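Serine protease pet (Escherichia coli, PDB 4OM9) is a secreted autotransporter enterotoxin of enteroaggregative strains whose passenger domain acts as a serine protease, with alpha-fodrin as its probable host target. Local coordinates at residues Y110-R115 / A360-G365; N378-N383 / N396-G401; N740-N745 / K760-S765. All coordinates share one frame; numbering follows the deposited sequence.

Contact 1: Y110-R115 / A360-G365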
loop_
_atom_site.group_PDB
_atom_site.type_symbol
_atom_site.label_atom_id
_atom_site.label_comp_id
_atom_site.label_asym_id
_atom_site.label_seq_id
_atom_site.Cartn_x
_atom_site.Cartn_y
_atom_site.Cartn_z
ATOM N N TYR A 110 -2.489 -7.754 34.042
ATOM C CA TYR A 110 -1.731 -8.319 32.926
ATOM C C TYR A 110 -1.584 -7.280 31.822
ATOM O O TYR A 110 -2.564 -6.644 31.427
ATOM C CB TYR A 110 -2.408 -9.569 32.343
ATOM C CG TYR A 110 -2.565 -10.726 33.290
ATOM C CD1 TYR A 110 -1.714 -10.886 34.381
ATOM C CD2 TYR A 110 -3.582 -11.668 33.094
ATOM C CE1 TYR A 110 -1.887 -11.965 35.259
ATOM C CE2 TYR A 110 -3.751 -12.735 33.944
ATOM C CZ TYR A 110 -2.910 -12.889 35.038
ATOM O OH TYR A 110 -3.105 -13.968 35.898
ATOM N N VAL A 111 -0.372 -7.122 31.307
ATOM C CA VAL A 111 -0.163 -6.176 30.220
ATOM C C VAL A 111 -0.727 -6.683 28.894
ATOM O O VAL A 111 -0.356 -7.745 28.389
ATOM C CB VAL A 111 1.315 -5.847 30.046
ATOM C CG1 VAL A 111 1.524 -4.931 28.810
ATOM C CG2 VAL A 111 1.815 -5.175 31.299
ATOM N N VAL A 112 -1.615 -5.894 28.319
ATOM C CA VAL A 112 -2.294 -6.301 27.108
ATOM C C VAL A 112 -1.508 -5.879 25.847
ATOM O O VAL A 112 -1.568 -6.563 24.829
ATOM C CB VAL A 112 -3.735 -5.727 27.110
ATOM C CG1 VAL A 112 -4.308 -5.613 25.731
ATOM C CG2 VAL A 112 -4.630 -6.595 27.963
ATOM N N GLU A 113 -0.742 -4.794 25.931
ATOM C CA GLU A 113 -0.140 -4.167 24.723
ATOM C C GLU A 113 1.074 -4.868 24.123
ATOM O O GLU A 113 1.303 -4.763 22.924
ATOM C CB GLU A 113 0.255 -2.711 25.011
ATOM C CG GLU A 113 -0.932 -1.771 25.269
ATOM C CD GLU A 113 -1.715 -2.094 26.557
ATOM O OE1 GLU A 113 -1.245 -2.916 27.382
ATOM O OE2 GLU A 113 -2.812 -1.517 26.724
ATOM N N THR A 114 1.876 -5.543 24.942
ATOM C CA THR A 114 3.092 -6.176 24.440
ATOM C C THR A 114 3.282 -7.531 25.075
ATOM O O THR A 114 2.808 -7.768 26.188
ATOM C CB THR A 114 4.345 -5.302 24.686
ATOM O OG1 THR A 114 5.529 -6.091 24.498
ATOM C CG2 THR A 114 4.354 -4.724 26.088
ATOM N N ARG A 115 3.954 -8.440 24.374
ATOM C CA ARG A 115 4.216 -9.752 24.956
ATOM C C ARG A 115 5.494 -9.724 25.793
ATOM O O ARG A 115 5.844 -10.722 26.437
ATOM C CB ARG A 115 4.293 -10.837 23.882
ATOM C CG ARG A 115 2.925 -11.408 23.486
ATOM C CD ARG A 115 2.150 -10.427 22.645
ATOM N NE ARG A 115 2.814 -10.226 21.357
ATOM C CZ ARG A 115 2.740 -9.118 20.615
ATOM N NH1 ARG A 115 2.037 -8.063 21.017
ATOM N NH2 ARG A 115 3.395 -9.065 19.466
ATOM N N ALA A 360 -11.970 -3.312 33.500
ATOM C CA ALA A 360 -11.731 -3.911 32.187
ATOM C C ALA A 360 -11.243 -5.336 32.297
ATOM O O ALA A 360 -10.379 -5.648 33.111
ATOM C CB ALA A 360 -10.713 -3.087 31.380
ATOM N N LEU A 361 -11.773 -6.200 31.453
ATOM C CA LEU A 361 -11.256 -7.548 31.366
ATOM C C LEU A 361 -10.021 -7.586 30.436
ATOM O O LEU A 361 -10.123 -7.337 29.231
ATOM C CB LEU A 361 -12.363 -8.491 30.887
ATOM C CG LEU A 361 -12.016 -9.823 30.215
ATOM C CD1 LEU A 361 -11.001 -10.616 31.023
ATOM C CD2 LEU A 361 -13.281 -10.639 29.995
ATOM N N HIS A 362 -8.859 -7.897 31.013
ATOM C CA HIS A 362 -7.605 -7.990 30.245
ATOM C C HIS A 362 -7.340 -9.414 29.805
ATOM O O HIS A 362 -7.077 -10.286 30.628
ATOM C CB HIS A 362 -6.407 -7.500 31.068
ATOM C CG HIS A 362 -6.399 -6.024 31.310
ATOM N ND1 HIS A 362 -5.305 -5.364 31.826
ATOM C CD2 HIS A 362 -7.347 -5.082 31.109
ATOM C CE1 HIS A 362 -5.576 -4.075 31.924
ATOM N NE2 HIS A 362 -6.813 -3.878 31.502
ATOM N N LYS A 363 -7.395 -9.649 28.504
ATOM C CA LYS A 363 -7.175 -10.978 27.958
ATOM C C LYS A 363 -5.832 -11.069 27.197
ATOM O O LYS A 363 -5.610 -10.342 26.225
ATOM C CB LYS A 363 -8.345 -11.349 27.039
ATOM C CG LYS A 363 -8.385 -12.814 26.636
ATOM C CD LYS A 363 -7.481 -13.151 25.459
ATOM C CE LYS A 363 -7.569 -14.635 25.116
ATOM N NZ LYS A 363 -6.446 -14.997 24.216
ATOM N N ILE A 364 -4.949 -11.963 27.627
ATOM C CA ILE A 364 -3.702 -12.222 26.888
ATOM C C ILE A 364 -3.534 -13.709 26.703
ATOM O O ILE A 364 -4.457 -14.488 26.999
ATOM C CB ILE A 364 -2.448 -11.671 27.575
ATOM C CG1 ILE A 364 -2.249 -12.333 28.945
ATOM C CG2 ILE A 364 -2.534 -10.175 27.716
ATOM C CD1 ILE A 364 -0.956 -11.898 29.668
ATOM N N GLY A 365 -2.369 -14.103 26.201
ATOM C CA GLY A 365 -2.103 -15.496 25.903
ATOM C C GLY A 365 -2.665 -15.905 24.557
ATOM O O GLY A 365 -3.484 -15.196 23.960
#

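Contact 2: N378-N383 / N396-G401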
loop_
_atom_site.group_PDB
_atom_site.type_symbol
_atom_site.label_atom_id
_atom_site.label_comp_id
_atom_site.label_asym_id
_atom_site.label_seq_id
_atom_site.Cartn_x
_atom_site.Cartn_y
_atom_site.Cartn_z
ATOM N N ASN A 378 -16.005 -3.664 29.550
ATOM C CA ASN A 378 -15.064 -3.465 28.453
ATOM C C ASN A 378 -14.035 -4.571 28.376
ATOM O O ASN A 378 -13.669 -5.170 29.383
ATOM C CB ASN A 378 -14.371 -2.104 28.573
ATOM C CG ASN A 378 -15.361 -0.944 28.500
ATOM O OD1 ASN A 378 -16.490 -1.102 28.008
ATOM N ND2 ASN A 378 -14.950 0.223 28.994
ATOM N N LEU A 379 -13.617 -4.868 27.157
ATOM C CA LEU A 379 -12.589 -5.848 26.921
ATOM C C LEU A 379 -11.301 -5.152 26.463
ATOM O O LEU A 379 -11.342 -4.215 25.667
ATOM C CB LEU A 379 -13.052 -6.859 25.871
ATOM C CG LEU A 379 -11.928 -7.784 25.396
ATOM C CD1 LEU A 379 -11.557 -8.763 26.493
ATOM C CD2 LEU A 379 -12.271 -8.519 24.116
ATOM N N LYS A 380 -10.169 -5.601 26.989
ATOM C CA LYS A 380 -8.864 -5.238 26.441
ATOM C C LYS A 380 -8.111 -6.511 26.102
ATOM O O LYS A 380 -7.744 -7.261 26.998
ATOM C CB LYS A 380 -8.073 -4.381 27.420
ATOM C CG LYS A 380 -8.666 -2.999 27.600
ATOM C CD LYS A 380 -7.699 -2.037 28.243
ATOM C CE LYS A 380 -8.294 -0.637 28.278
ATOM N NZ LYS A 380 -7.319 0.439 28.665
ATOM N N THR A 381 -7.900 -6.776 24.815
ATOM C CA THR A 381 -7.262 -8.021 24.412
ATOM C C THR A 381 -6.015 -7.781 23.534
ATOM O O THR A 381 -5.973 -6.845 22.729
ATOM C CB THR A 381 -8.269 -8.952 23.681
ATOM O OG1 THR A 381 -7.603 -10.151 23.278
ATOM C CG2 THR A 381 -8.891 -8.286 22.455
ATOM N N GLY A 382 -4.992 -8.616 23.727
ATOM C CA GLY A 382 -3.731 -8.463 23.035
ATOM C C GLY A 382 -3.184 -9.722 22.388
ATOM O O GLY A 382 -2.094 -9.708 21.834
ATOM N N ASN A 383 -3.935 -10.811 22.425
ATOM C CA ASN A 383 -3.397 -12.074 21.945
ATOM C C ASN A 383 -4.482 -13.146 21.867
ATOM O O ASN A 383 -5.506 -13.057 22.544
ATOM C CB ASN A 383 -2.245 -12.543 22.867
ATOM C CG ASN A 383 -1.329 -13.526 22.187
ATOM O OD1 ASN A 383 -1.500 -13.803 21.007
ATOM N ND2 ASN A 383 -0.351 -14.052 22.912
ATOM N N ASN A 396 -17.529 -2.083 25.017
ATOM C CA ASN A 396 -16.450 -1.600 24.157
ATOM C C ASN A 396 -15.300 -2.586 24.131
ATOM O O ASN A 396 -14.955 -3.146 25.171
ATOM C CB ASN A 396 -15.922 -0.250 24.639
ATOM C CG ASN A 396 -16.966 0.829 24.582
ATOM O OD1 ASN A 396 -17.277 1.338 23.510
ATOM N ND2 ASN A 396 -17.527 1.182 25.738
ATOM N N ILE A 397 -14.690 -2.777 22.958
ATOM C CA ILE A 397 -13.525 -3.637 22.827
ATOM C C ILE A 397 -12.269 -2.871 22.375
ATOM O O ILE A 397 -12.324 -2.060 21.435
ATOM C CB ILE A 397 -13.809 -4.773 21.847
ATOM C CG1 ILE A 397 -14.969 -5.618 22.361
ATOM C CG2 ILE A 397 -12.556 -5.629 21.628
ATOM C CD1 ILE A 397 -15.525 -6.586 21.360
ATOM N N TYR A 398 -11.144 -3.136 23.048
ATOM C CA TYR A 398 -9.849 -2.535 22.721
ATOM C C TYR A 398 -8.897 -3.638 22.307
ATOM O O TYR A 398 -8.657 -4.580 23.058
ATOM C CB TYR A 398 -9.332 -1.739 23.909
ATOM C CG TYR A 398 -7.866 -1.307 23.985
ATOM C CD1 TYR A 398 -6.917 -2.132 24.581
ATOM C CD2 TYR A 398 -7.465 -0.018 23.590
ATOM C CE1 TYR A 398 -5.602 -1.718 24.733
ATOM C CE2 TYR A 398 -6.138 0.405 23.717
ATOM C CZ TYR A 398 -5.213 -0.459 24.299
ATOM O OH TYR A 398 -3.906 -0.092 24.482
ATOM N N VAL A 399 -8.416 -3.543 21.070
ATOM C CA VAL A 399 -7.543 -4.547 20.488
ATOM C C VAL A 399 -6.151 -3.953 20.340
ATOM O O VAL A 399 -5.974 -2.938 19.652
ATOM C CB VAL A 399 -8.072 -5.015 19.139
ATOM C CG1 VAL A 399 -7.288 -6.216 18.620
ATOM C CG2 VAL A 399 -9.561 -5.338 19.268
ATOM N N ALA A 400 -5.174 -4.564 20.997
ATOM C CA ALA A 400 -3.816 -4.024 20.988
ATOM C C ALA A 400 -2.733 -5.060 20.680
ATOM O O ALA A 400 -2.880 -6.252 20.974
ATOM C CB ALA A 400 -3.516 -3.357 22.330
ATOM N N GLY A 401 -1.655 -4.596 20.048
ATOM C CA GLY A 401 -0.384 -5.293 20.128
ATOM C C GLY A 401 -0.046 -6.198 18.973
ATOM O O GLY A 401 1.103 -6.632 18.833
#

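Contact 3: N740-N745 / K760-S765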
loop_
_atom_site.group_PDB
_atom_site.type_symbol
_atom_site.label_atom_id
_atom_site.label_comp_id
_atom_site.label_asym_id
_atom_site.label_seq_id
_atom_site.Cartn_x
_atom_site.Cartn_y
_atom_site.Cartn_z
ATOM N N ASN A 740 2.113 9.873 -27.639
ATOM C CA ASN A 740 2.230 8.599 -28.352
ATOM C C ASN A 740 0.913 7.833 -28.433
ATOM O O ASN A 740 0.223 7.593 -27.423
ATOM C CB ASN A 740 3.284 7.701 -27.709
ATOM C CG ASN A 740 4.692 8.191 -27.951
ATOM O OD1 ASN A 740 5.069 8.502 -29.086
ATOM N ND2 ASN A 740 5.477 8.275 -26.884
ATOM N N PHE A 741 0.572 7.456 -29.655
ATOM C CA PHE A 741 -0.595 6.645 -29.921
ATOM C C PHE A 741 -0.154 5.454 -30.764
ATOM O O PHE A 741 0.074 5.578 -31.967
ATOM C CB PHE A 741 -1.676 7.471 -30.616
ATOM C CG PHE A 741 -2.919 6.697 -30.947
ATOM C CD1 PHE A 741 -3.024 6.006 -32.147
ATOM C CD2 PHE A 741 -3.992 6.674 -30.071
ATOM C CE1 PHE A 741 -4.161 5.301 -32.460
ATOM C CE2 PHE A 741 -5.140 5.967 -30.377
ATOM C CZ PHE A 741 -5.225 5.281 -31.574
ATOM N N THR A 742 -0.033 4.308 -30.108
ATOM C CA THR A 742 0.502 3.103 -30.713
ATOM C C THR A 742 -0.531 1.981 -30.835
ATOM O O THR A 742 -1.192 1.615 -29.866
ATOM C CB THR A 742 1.725 2.582 -29.912
ATOM O OG1 THR A 742 2.738 3.592 -29.876
ATOM C CG2 THR A 742 2.306 1.316 -30.534
ATOM N N ALA A 743 -0.667 1.441 -32.040
ATOM C CA ALA A 743 -1.484 0.260 -32.264
ATOM C C ALA A 743 -0.620 -0.808 -32.911
ATOM O O ALA A 743 0.134 -0.519 -33.841
ATOM C CB ALA A 743 -2.683 0.585 -33.131
ATOM N N LYS A 744 -0.728 -2.039 -32.422
ATOM C CA LYS A 744 0.149 -3.120 -32.858
ATOM C C LYS A 744 -0.340 -4.484 -32.385
ATOM O O LYS A 744 -1.254 -4.574 -31.564
ATOM C CB LYS A 744 1.569 -2.886 -32.344
ATOM C CG LYS A 744 1.704 -3.053 -30.844
ATOM C CD LYS A 744 3.082 -2.623 -30.360
ATOM C CE LYS A 744 3.188 -2.723 -28.839
ATOM N NZ LYS A 744 4.563 -2.444 -28.332
ATOM N N ASN A 745 0.283 -5.538 -32.909
ATOM C CA ASN A 745 0.034 -6.909 -32.464
ATOM C C ASN A 745 -1.424 -7.337 -32.521
ATOM O O ASN A 745 -2.059 -7.512 -31.491
ATOM C CB ASN A 745 0.556 -7.100 -31.040
ATOM C CG ASN A 745 2.011 -7.522 -31.006
ATOM O OD1 ASN A 745 2.915 -6.686 -31.068
ATOM N ND2 ASN A 745 2.247 -8.826 -30.910
ATOM N N LYS A 760 3.120 11.264 -32.545
ATOM C CA LYS A 760 3.885 10.216 -33.212
ATOM C C LYS A 760 3.105 8.923 -33.383
ATOM O O LYS A 760 1.985 8.803 -32.903
ATOM C CB LYS A 760 5.169 9.929 -32.431
ATOM C CG LYS A 760 6.076 11.136 -32.221
ATOM C CD LYS A 760 6.984 10.914 -31.020
ATOM C CE LYS A 760 8.027 9.824 -31.275
ATOM N NZ LYS A 760 9.067 10.286 -32.241
ATOM N N LEU A 761 3.701 7.987 -34.125
ATOM C CA LEU A 761 3.349 6.567 -34.054
ATOM C C LEU A 761 1.960 6.247 -34.656
ATOM O O LEU A 761 1.126 7.152 -34.771
ATOM C CB LEU A 761 3.477 6.127 -32.585
ATOM C CG LEU A 761 4.956 5.970 -32.193
ATOM C CD1 LEU A 761 5.130 5.640 -30.725
ATOM C CD2 LEU A 761 5.641 4.920 -33.072
ATOM N N SER A 762 1.696 4.995 -35.070
ATOM C CA SER A 762 2.546 3.805 -34.886
ATOM C C SER A 762 2.272 2.656 -35.841
ATOM O O SER A 762 3.201 2.038 -36.352
ATOM C CB SER A 762 2.332 3.216 -33.521
ATOM O OG SER A 762 1.110 2.495 -33.547
ATOM N N PHE A 763 0.977 2.363 -36.003
ATOM C CA PHE A 763 0.416 1.103 -36.536
ATOM C C PHE A 763 1.389 -0.012 -36.922
ATOM O O PHE A 763 2.217 0.149 -37.812
ATOM C CB PHE A 763 -0.459 1.389 -37.757
ATOM C CG PHE A 763 -1.474 2.472 -37.548
ATOM C CD1 PHE A 763 -2.257 2.505 -36.415
ATOM C CD2 PHE A 763 -1.641 3.461 -38.501
ATOM C CE1 PHE A 763 -3.190 3.516 -36.231
ATOM C CE2 PHE A 763 -2.566 4.465 -38.332
ATOM C CZ PHE A 763 -3.344 4.495 -37.195
ATOM N N GLY A 764 1.261 -1.159 -36.269
ATOM C CA GLY A 764 2.018 -2.329 -36.665
ATOM C C GLY A 764 3.254 -2.609 -35.839
ATOM O O GLY A 764 4.038 -1.709 -35.527
ATOM N N SER A 765 3.419 -3.880 -35.490
ATOM C CA SER A 765 4.565 -4.338 -34.720
ATOM C C SER A 765 5.870 -4.003 -35.424
ATOM O O SER A 765 6.179 -4.576 -36.467
ATOM C CB SER A 765 4.476 -5.845 -34.487
ATOM O OG SER A 765 3.179 -6.221 -34.058
#

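Contact 1: Y110-R115 / A360-G365
H362 and I364 both reach from strand 361-364 to the Y110-V112 backbone, the ring to the carbonyl of Y110 and the branched chain to that of V111. ND1 of H362 donates to the main-chain O of Y110 at 3.1 Å; the bond lies in the carbonyl plane, with a C=O...N angle of 153°, while the acceptor stands 22° out of the imidazole plane. CG2 of V112 rests obliquely against the same ring, 3.8 Å from H362 CG, and the two side chains cross at about a right angle. The strand belongs to the parallel beta-helix of the passenger domain, and 110-115 lies in the loop after strand 102-107 of the chymotrypsin-like protease domain, which makes this a buried joint between the two domains. The two branches of I364 meet different parts of the loop. CD1, carried by a CG1 that sits between the backbone N and the carbonyl carbon (chi1 62°), lies 3.8 Å from Y110 CB, on a side chain that crosses that of Y110 at roughly a right angle, whereas CG2 packs 3.3 Å from V111 O and also touches V112 CA. K363, alternating with H362 and I364, has its CB directed away from the loop; NZ bonds to the O atoms of G365, G367 and N383.

Contact 2: N378-N383 / N396-G401
OD1 of N378 is approached by two donors of N396, its backbone N and its side-chain ND2, the latter at 3.4 Å; both bonds are weak. The two asparagine side chains lie side by side and point the same way, with their amide planes 72° apart. The backbones bond in parallel register: L379 N to N396 O, Y398 N to L379 O at 2.8 Å, T381 N to Y398 O, and A400 N to T381 O. K380 and Y398 share one face of the sheet. Y398 CG is anti to the backbone N (chi1 164°); the extended chain of K380 passes over one face of the ring, K380 CG 3.6 Å from Y398 CD1 and K380 CE offset toward the rim. K380 NZ lies 4.8 Å from the ring centroid, 7° off the normal, a cation-pi contact. It also bonds to A632 O and T88 OG1, while Y398 OH bonds to E113 OE2 and S87 N. On the other face L379 CD2 meets I397 CG2 at 3.8 Å, alongside T381 and V399. Stacking of asparagine on asparagine and leucine on isoleucine in successive coils, with parallel strands in register, is characteristic of the right-handed parallel beta-helix of autotransporter passenger domains.

Contact 3: N740-N745 / K760-S765
The phenyl ring of F763 meets A743 CB at its edge, in plane, with CD1 3.8 Å away, and its CE1 lies near the plane of the F741 ring at that ring's edge, 4.3 Å from F741 CE1. F763 is also stacked with Y790, and F741 packs on L709 and I753, consistent with a place for these aromatic groups in the interior of the beta-helix. Strand 740-744 runs in parallel with strand 708-712 of the preceding coil. Along its other side lies the loop segment 760-765 of the next coil, in the same general direction but without regular strand geometry. On the other side of strand 740-744 from the aromatic groups, L761 CD1 fits between two polar atoms, 3.3 Å from both N740 OD1 and T742 OG1. A743 O accepts from G764 N at 2.8 Å and also has F763 CA close by. N745 OD1 stands 3.0 Å from S765 OG, a hydroxyl that bonds to D787 OD1. At the middle of the contact a side chain takes the place of a strand carbonyl: OG of S762, held between the backbone N and the carbonyl carbon (chi1 77°), receives the backbone N-H of A743 at 2.6 Å.

In the fold
Contacts 1 and 2 adjoin, their centres 8 Å apart, because strands 361-364 and 379-381 are neighbours in one sheet of the beta-helix. K363 NZ reaches N383 O at 2.7 Å and R115 NH1 reaches G401 O at 2.8 Å, both probable hydrogen bonds. Contact 1 therefore joins the protease domain to the beta-helix, and contact 2 pairs the next two coils, some of whose residues also meet the protease loop. Contact 3 repeats a coil-to-coil arrangement much farther along the chain, about 62 Å from contact 1 and 58 Å from contact 2 between centres, on the opposite side of the chain's centre.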